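Long-range contacts in putative metal-dependent hydrolase (Parabacteroides distasonis ATCC 8503, PDB 3KL7), which probably acts as a metal-dependent hydrolase of the metallo-beta-lactamase superfamily, binding two zinc ions in one site: residues L70-H75 / N146-T151; L155-A160 / I175-L180; A126-N131 / I166-D171. One frame throughout, in Å; residues are numbered along the deposited sequence.

Contact 1. Residues L70-H75 / N146-T151; sequences LITHEH and NGYILT. With ZN (zinc ion), chain C.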
# COMPACT_ATOMS: atom_id res chain seq x y z
N LEU A 70 8.90 2.97 0.44
CA LEU A 70 7.70 3.80 0.49
C LEU A 70 7.10 3.74 1.90
O LEU A 70 6.79 2.65 2.38
CB LEU A 70 6.65 3.24 -0.47
CG LEU A 70 6.37 3.92 -1.77
CD1 LEU A 70 6.08 5.42 -1.54
CD2 LEU A 70 7.53 3.72 -2.70
N ILE A 71 6.91 4.88 2.53
CA ILE A 71 6.17 4.92 3.80
C ILE A 71 4.84 5.65 3.63
O ILE A 71 4.82 6.81 3.18
CB ILE A 71 6.96 5.61 4.91
CG1 ILE A 71 8.35 5.01 5.04
CG2 ILE A 71 6.19 5.50 6.25
CD1 ILE A 71 8.36 3.50 5.16
N THR A 72 3.74 4.99 3.99
CA THR A 72 2.39 5.61 3.92
C THR A 72 2.13 6.59 5.08
O THR A 72 1.59 7.70 4.87
CB THR A 72 1.29 4.55 3.94
OG1 THR A 72 1.42 3.76 5.13
CG2 THR A 72 1.36 3.65 2.70
N HIS A 73 2.49 6.20 6.30
CA HIS A 73 2.33 7.08 7.47
C HIS A 73 3.13 6.59 8.65
O HIS A 73 3.76 5.53 8.59
CB HIS A 73 0.84 7.27 7.84
CG HIS A 73 0.15 6.02 8.32
ND1 HIS A 73 -0.02 4.92 7.52
CD2 HIS A 73 -0.42 5.73 9.51
CE1 HIS A 73 -0.66 3.98 8.20
NE2 HIS A 73 -0.92 4.45 9.41
N GLU A 74 3.09 7.37 9.74
CA GLU A 74 4.08 7.32 10.82
C GLU A 74 3.85 6.28 11.93
O GLU A 74 4.72 6.06 12.74
CB GLU A 74 4.18 8.70 11.47
CG GLU A 74 3.03 9.01 12.42
CD GLU A 74 2.81 10.48 12.61
OE1 GLU A 74 2.15 11.11 11.74
OE2 GLU A 74 3.28 11.02 13.64
N HIS A 75 2.67 5.66 11.95
CA HIS A 75 2.35 4.66 12.98
C HIS A 75 3.36 3.49 12.97
O HIS A 75 3.88 3.12 11.93
CB HIS A 75 0.91 4.13 12.80
CG HIS A 75 -0.15 5.13 13.17
ND1 HIS A 75 -1.43 5.06 12.66
CD2 HIS A 75 -0.12 6.21 13.97
CE1 HIS A 75 -2.14 6.06 13.15
NE2 HIS A 75 -1.37 6.78 13.94
N ASN A 146 -0.65 9.32 3.46
CA ASN A 146 -0.74 9.03 2.02
C ASN A 146 -1.16 7.64 1.73
O ASN A 146 -0.75 6.70 2.41
CB ASN A 146 0.64 9.21 1.35
CG ASN A 146 1.10 10.64 1.31
OD1 ASN A 146 0.29 11.58 1.28
ND2 ASN A 146 2.41 10.82 1.30
N GLY A 147 -1.97 7.49 0.71
CA GLY A 147 -1.98 6.26 -0.07
C GLY A 147 -1.10 6.56 -1.29
O GLY A 147 -0.77 7.73 -1.51
N TYR A 148 -0.72 5.52 -2.06
CA TYR A 148 0.12 5.68 -3.28
C TYR A 148 -0.43 4.90 -4.45
O TYR A 148 -0.91 3.81 -4.28
CB TYR A 148 1.56 5.21 -3.03
CG TYR A 148 2.23 5.97 -1.95
CD1 TYR A 148 2.56 7.31 -2.12
CD2 TYR A 148 2.51 5.37 -0.73
CE1 TYR A 148 3.16 8.02 -1.12
CE2 TYR A 148 3.11 6.07 0.27
CZ TYR A 148 3.43 7.41 0.08
OH TYR A 148 4.03 8.12 1.10
N ILE A 149 -0.35 5.49 -5.64
CA ILE A 149 -0.59 4.76 -6.87
C ILE A 149 0.76 4.64 -7.55
O ILE A 149 1.41 5.66 -7.82
CB ILE A 149 -1.58 5.50 -7.83
CG1 ILE A 149 -2.85 5.93 -7.11
CG2 ILE A 149 -1.94 4.63 -9.03
CD1 ILE A 149 -3.79 6.77 -8.00
N LEU A 150 1.17 3.41 -7.80
CA LEU A 150 2.44 3.11 -8.40
C LEU A 150 2.19 2.60 -9.76
O LEU A 150 1.43 1.64 -9.93
CB LEU A 150 3.16 2.05 -7.58
CG LEU A 150 3.29 2.41 -6.11
CD1 LEU A 150 3.93 1.26 -5.34
CD2 LEU A 150 4.09 3.69 -5.99
N THR A 151 2.80 3.21 -10.76
CA THR A 151 2.59 2.81 -12.13
C THR A 151 3.88 2.22 -12.72
O THR A 151 4.91 2.87 -12.72
CB THR A 151 2.10 4.00 -13.00
OG1 THR A 151 0.92 4.59 -12.39
CG2 THR A 151 1.78 3.53 -14.43
ZN ZN C . -2.30 3.62 11.04
O HOH W 1 -1.28 2.03 11.79
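Tyr148 reaches across from strand 146-152 to Leu70, Ile71 and Thr72 at the end of strand 68-71, a worked example of how the two beta-sheets of a metallo-beta-lactamase fold meet beside the metal site. With CG anti to its carbonyl carbon (chi1 -60°), the Tyr148 side chain leaves CB toward the other sheet. Over the centre of its ring sits the methyl Leu70 CD1, in a CH-pi contact 3.5 Å from the Tyr148 centroid, touching all six carbons and nearest to CE2. Thr72 comes to CE2 obliquely, its CG2 3.9 Å from Tyr148 CE2. At the tip Tyr148 OH donates a hydrogen bond of 2.6 Å to Ile71 O, arriving from above the carbonyl plane. The same hydroxyl accepts from Asn146 ND2 at 3.2 Å, so two bonds fix its position, while Asn146 ND2 also reaches Leu110 O. A backbone bond from Asn146 N to Thr72 O closes the junction. Beyond it the chain enters the metal-binding HEHGDH sequence: His73 NE2 and His75 ND1 bind one zinc ion, which is also bound by His140, Asp162 and a water. Together with the metal bond at NE2, Thr72 OG1, itself bonded to Asp52, would restrain the rotation of the His73 imidazole by accepting from His73 ND1 over 3.0 Å, with the oxygen tilted 17° out of the ring plane.

Contact 2. Residues L155-A160 / I175-L180; sequences LRVYIA and IDIAFL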
# COMPACT_ATOMS: atom_id res chain seq x y z
N LEU A 155 0.85 -0.61 -15.72
CA LEU A 155 0.20 -1.37 -14.66
C LEU A 155 0.11 -0.50 -13.42
O LEU A 155 1.14 -0.11 -12.88
CB LEU A 155 1.00 -2.64 -14.35
CG LEU A 155 0.37 -3.62 -13.37
CD1 LEU A 155 -0.73 -4.35 -14.05
CD2 LEU A 155 1.41 -4.58 -12.87
N ARG A 156 -1.11 -0.21 -12.98
CA ARG A 156 -1.34 0.70 -11.83
C ARG A 156 -1.72 -0.05 -10.57
O ARG A 156 -2.70 -0.76 -10.53
CB ARG A 156 -2.41 1.76 -12.19
CG ARG A 156 -1.91 2.76 -13.27
CD ARG A 156 -3.02 3.57 -13.96
NE ARG A 156 -3.87 4.36 -13.05
CZ ARG A 156 -3.47 5.44 -12.37
NH1 ARG A 156 -2.23 5.86 -12.44
NH2 ARG A 156 -4.33 6.08 -11.61
N VAL A 157 -0.92 0.12 -9.54
CA VAL A 157 -1.11 -0.57 -8.26
C VAL A 157 -1.41 0.47 -7.22
O VAL A 157 -0.60 1.36 -6.98
CB VAL A 157 0.17 -1.34 -7.84
CG1 VAL A 157 -0.03 -2.08 -6.51
CG2 VAL A 157 0.60 -2.30 -8.95
N TYR A 158 -2.60 0.39 -6.62
CA TYR A 158 -3.03 1.34 -5.58
C TYR A 158 -2.81 0.72 -4.21
O TYR A 158 -3.40 -0.30 -3.90
CB TYR A 158 -4.50 1.71 -5.78
CG TYR A 158 -5.14 2.49 -4.64
CD1 TYR A 158 -4.46 3.51 -4.01
CD2 TYR A 158 -6.43 2.21 -4.23
CE1 TYR A 158 -5.06 4.25 -2.97
CE2 TYR A 158 -7.03 2.93 -3.18
CZ TYR A 158 -6.34 3.94 -2.56
OH TYR A 158 -6.93 4.66 -1.52
N ILE A 159 -1.92 1.32 -3.43
CA ILE A 159 -1.73 0.91 -2.04
C ILE A 159 -2.37 1.99 -1.12
O ILE A 159 -1.86 3.09 -1.00
CB ILE A 159 -0.23 0.73 -1.71
CG1 ILE A 159 0.38 -0.39 -2.63
CG2 ILE A 159 -0.03 0.40 -0.18
CD1 ILE A 159 1.85 -0.37 -2.73
N ALA A 160 -3.51 1.66 -0.52
CA ALA A 160 -4.31 2.68 0.17
C ALA A 160 -3.68 3.17 1.47
O ALA A 160 -3.93 4.28 1.88
CB ALA A 160 -5.72 2.17 0.43
N ILE A 175 -7.25 1.45 -12.13
CA ILE A 175 -6.43 0.72 -11.17
C ILE A 175 -6.48 -0.76 -11.51
O ILE A 175 -7.54 -1.36 -11.55
CB ILE A 175 -6.90 0.97 -9.73
CG1 ILE A 175 -6.82 2.49 -9.39
CG2 ILE A 175 -6.06 0.17 -8.75
CD1 ILE A 175 -5.38 3.09 -9.36
N ASP A 176 -5.32 -1.35 -11.78
CA ASP A 176 -5.22 -2.79 -12.06
C ASP A 176 -5.26 -3.61 -10.76
O ASP A 176 -5.93 -4.63 -10.67
CB ASP A 176 -3.94 -3.10 -12.84
CG ASP A 176 -3.95 -2.54 -14.25
OD1 ASP A 176 -4.56 -3.18 -15.15
OD2 ASP A 176 -3.34 -1.46 -14.47
N ILE A 177 -4.51 -3.16 -9.76
CA ILE A 177 -4.37 -3.90 -8.49
C ILE A 177 -4.53 -2.95 -7.31
O ILE A 177 -3.94 -1.90 -7.29
CB ILE A 177 -2.98 -4.58 -8.37
CG1 ILE A 177 -2.77 -5.58 -9.52
CG2 ILE A 177 -2.85 -5.31 -6.98
CD1 ILE A 177 -1.29 -5.83 -9.88
N ALA A 178 -5.33 -3.33 -6.33
CA ALA A 178 -5.55 -2.47 -5.19
C ALA A 178 -5.40 -3.21 -3.91
O ALA A 178 -5.83 -4.35 -3.79
CB ALA A 178 -6.95 -1.79 -5.27
N PHE A 179 -4.79 -2.56 -2.95
CA PHE A 179 -4.72 -3.04 -1.60
C PHE A 179 -5.53 -2.11 -0.73
O PHE A 179 -5.21 -0.93 -0.62
CB PHE A 179 -3.25 -3.09 -1.12
CG PHE A 179 -2.40 -4.08 -1.90
CD1 PHE A 179 -1.88 -3.74 -3.14
CD2 PHE A 179 -2.14 -5.33 -1.39
CE1 PHE A 179 -1.12 -4.64 -3.85
CE2 PHE A 179 -1.38 -6.23 -2.10
CZ PHE A 179 -0.87 -5.89 -3.33
N LEU A 180 -6.59 -2.64 -0.12
CA LEU A 180 -7.42 -1.89 0.83
C LEU A 180 -7.32 -2.49 2.23
O LEU A 180 -7.30 -3.74 2.38
CB LEU A 180 -8.89 -1.91 0.38
CG LEU A 180 -9.13 -1.23 -0.95
CD1 LEU A 180 -10.62 -1.35 -1.38
CD2 LEU A 180 -8.67 0.24 -0.88
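This is a parallel strand pairing inside the second of the two beta-sheets, where strand 155-159 lies beside strand 177-181. The axes of segments 155-159 and 177-180 approach to 4.6 Å and diverge by only 3°. Ile177 N, Tyr158 N, Phe179 N and Ala160 N each donate across the gap in turn, to Arg156 O, Ile177 O, Tyr158 O and Phe179 O; the bond from Phe179 N to Tyr158 O measures 2.8 Å.

At the start of the pairing Arg156 O also accepts from Asp176 N, so one carbonyl is gripped twice. The Asp176 carboxylate turns back on the same residue: OD2 takes the Arg156 N-H, with 3.0 Å between Asp176 OD2 and Arg156 N, on its anti side in a nearly straight bond (175°). Asp176 OD1 forms a salt bridge with Lys203, whereas Arg156 NH1 forms one with Glu125 of strand 123-128.

On the face bearing Val157, Ile159, Ile177 and Phe179, Val157 CG1 meets the edge of the Phe179 ring, 3.8 Å from its CE1. Ile159 and Phe179 run side by side, and Tyr206 stacks on the Phe179 ring. Strand 29-36 of the other sheet packs against this face through Leu30, Ile32 and Phe34. On the reverse face, Tyr158 has CG anti to the backbone N (chi1 170°), which carries its ring along the strand toward Leu180, whose CD2 lies 3.9 Å from Tyr158 CE2. Ile175 turns its end back to the base of the tyrosine, its CG2 3.7 Å from Tyr158 CB. The loop residues Met169 and Leu172 also touch Tyr158 here. One face turned to the partner sheet and the other packed beneath further chain is consistent with the alpha-beta/beta-alpha sandwich of metallo-beta-lactamases.

Contact 3. Residues A126-N131 / I166-D171; sequences AVPAYN and IPEMKD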
# COMPACT_ATOMS: atom_id res chain seq x y z
N ALA A 126 0.63 10.38 -4.85
CA ALA A 126 0.17 10.32 -3.49
C ALA A 126 -1.30 10.77 -3.42
O ALA A 126 -1.68 11.84 -3.93
CB ALA A 126 1.06 11.21 -2.55
N VAL A 127 -2.11 9.94 -2.79
CA VAL A 127 -3.52 10.19 -2.69
C VAL A 127 -3.91 10.17 -1.20
O VAL A 127 -3.14 9.71 -0.37
CB VAL A 127 -4.32 9.14 -3.51
CG1 VAL A 127 -4.10 9.35 -5.04
CG2 VAL A 127 -3.93 7.72 -3.09
N PRO A 128 -5.10 10.69 -0.87
CA PRO A 128 -5.48 10.76 0.53
C PRO A 128 -5.74 9.39 1.15
O PRO A 128 -6.07 8.42 0.46
CB PRO A 128 -6.78 11.60 0.51
CG PRO A 128 -6.81 12.25 -0.81
CD PRO A 128 -6.10 11.33 -1.74
N ALA A 129 -5.56 9.32 2.46
CA ALA A 129 -5.86 8.14 3.22
C ALA A 129 -6.19 8.62 4.67
O ALA A 129 -5.27 9.04 5.41
CB ALA A 129 -4.67 7.18 3.20
N TYR A 130 -7.49 8.59 5.05
CA TYR A 130 -7.95 9.10 6.37
C TYR A 130 -9.29 8.49 6.82
O TYR A 130 -10.01 7.86 6.03
CB TYR A 130 -8.10 10.63 6.33
CG TYR A 130 -9.11 11.12 5.30
CD1 TYR A 130 -8.74 11.28 3.97
CD2 TYR A 130 -10.42 11.42 5.67
CE1 TYR A 130 -9.65 11.72 3.02
CE2 TYR A 130 -11.34 11.86 4.74
CZ TYR A 130 -10.95 12.01 3.40
OH TYR A 130 -11.86 12.46 2.45
N ASN A 131 -9.61 8.70 8.09
CA ASN A 131 -10.82 8.15 8.69
C ASN A 131 -11.98 9.08 8.47
O ASN A 131 -11.84 10.30 8.53
CB ASN A 131 -10.60 7.92 10.19
CG ASN A 131 -9.73 6.71 10.48
OD1 ASN A 131 -8.50 6.84 10.70
ND2 ASN A 131 -10.34 5.51 10.47
N ILE A 166 -13.29 6.62 1.79
CA ILE A 166 -13.36 8.06 1.58
C ILE A 166 -13.87 8.38 0.18
O ILE A 166 -13.71 7.57 -0.74
CB ILE A 166 -11.98 8.72 1.82
CG1 ILE A 166 -10.90 8.13 0.87
CG2 ILE A 166 -11.57 8.55 3.25
CD1 ILE A 166 -9.60 8.91 0.87
N PRO A 167 -14.51 9.58 0.01
CA PRO A 167 -15.13 9.96 -1.27
C PRO A 167 -14.14 10.17 -2.41
O PRO A 167 -14.53 10.11 -3.58
CB PRO A 167 -15.86 11.29 -0.94
CG PRO A 167 -15.17 11.83 0.21
CD PRO A 167 -14.68 10.64 1.03
N GLU A 168 -12.88 10.41 -2.08
CA GLU A 168 -11.85 10.59 -3.08
C GLU A 168 -11.52 9.29 -3.82
O GLU A 168 -10.84 9.31 -4.83
CB GLU A 168 -10.56 11.15 -2.45
CG GLU A 168 -10.60 12.63 -2.14
CD GLU A 168 -10.97 12.93 -0.70
OE1 GLU A 168 -11.66 12.10 -0.05
OE2 GLU A 168 -10.58 14.01 -0.22
N MSE A 169 -11.99 8.17 -3.31
CA MSE A 169 -11.75 6.93 -4.02
C MSE A 169 -12.50 6.90 -5.35
O MSE A 169 -12.08 6.23 -6.27
CB MSE A 169 -12.07 5.73 -3.14
CG MSE A 169 -10.89 5.31 -2.30
SE MSE A 169 -11.36 4.06 -1.08
CE MSE A 169 -9.72 3.92 -0.05
N LYS A 170 -13.59 7.66 -5.46
CA LYS A 170 -14.31 7.81 -6.76
C LYS A 170 -13.38 8.38 -7.83
O LYS A 170 -13.60 8.19 -9.01
CB LYS A 170 -15.56 8.69 -6.61
CG LYS A 170 -16.76 7.99 -5.91
CD LYS A 170 -18.02 8.96 -5.80
CE LYS A 170 -17.83 10.04 -4.68
NZ LYS A 170 -18.84 11.19 -4.79
N ASP A 171 -12.32 9.08 -7.41
CA ASP A 171 -11.37 9.75 -8.34
C ASP A 171 -10.24 8.81 -8.85
O ASP A 171 -9.44 9.20 -9.72
CB ASP A 171 -10.78 11.00 -7.66
CG ASP A 171 -11.88 12.06 -7.31
OD1 ASP A 171 -12.76 12.29 -8.16
OD2 ASP A 171 -11.86 12.64 -6.17
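Ile166 and Tyr130 bury more surface here than any other residues of the two segments, and they do so as a methyl set on a ring. Ile166 CG2 stands over the centre of the Tyr130 ring, 3.6 Å from its centroid and 13° off the normal, a CH-pi contact. The other branch of the isoleucine extends along the ring: CD1 comes within 3.5 Å of Tyr130 CE1 and continues to Pro128, where CB is 3.9 Å from Ile166 CD1. The Tyr130 side chain starts with CG between its backbone N and carbonyl carbon (chi1 60°), a torsion that folds the ring back over Ile166. The same CG2 methyl of Ile166 also lies 3.3 Å from Tyr130 O. In the metallo-beta-lactamase fold these are two loops at the metal-bearing end of one sheet: residues 129-131 follow strand 123-128, and Ile166 leads into the 3-10 turn 167-171 after the zinc ligand Asp162. Next to Tyr130, Asn131 OD1 is hydrogen-bonded to His140 ND1, which makes Asn131 a second-shell partner of that zinc-binding histidine. Glu168 meets the phenol at its rim. Its chain bends at chi2, bringing OE1 to Tyr130 OH, which donates a 2.5 Å hydrogen bond to the syn lone pair of Glu168 OE1. Ring and carboxylate planes stand 82° apart, and OE2 of Glu168 is held in a salt bridge by Arg142.

In the fold
From the N terminus, the chain first builds most of one sheet, ending strand 68-71 in the zinc-binding loop. Contact 1 closes the loop of 70 residues from there to strand 146-152 and joins the two sheets. Inside that loop lies segment 126-131, whose partner 166-171 comes only after strand 146-152, so contact 3 crosses contact 1. Contact 2 opens after contact 1 has closed, and its short connection from 160 to 175 contains segment 166-171; contacts 2 and 3 therefore cross too. Strands 123-128, 146-152, 155-159 and 177-181 are successive neighbours in the second sheet. Across them, Gly147 N meets Val127 O and Val157 N meets Leu150 O, while Ala129 CB packs against Ala160 O.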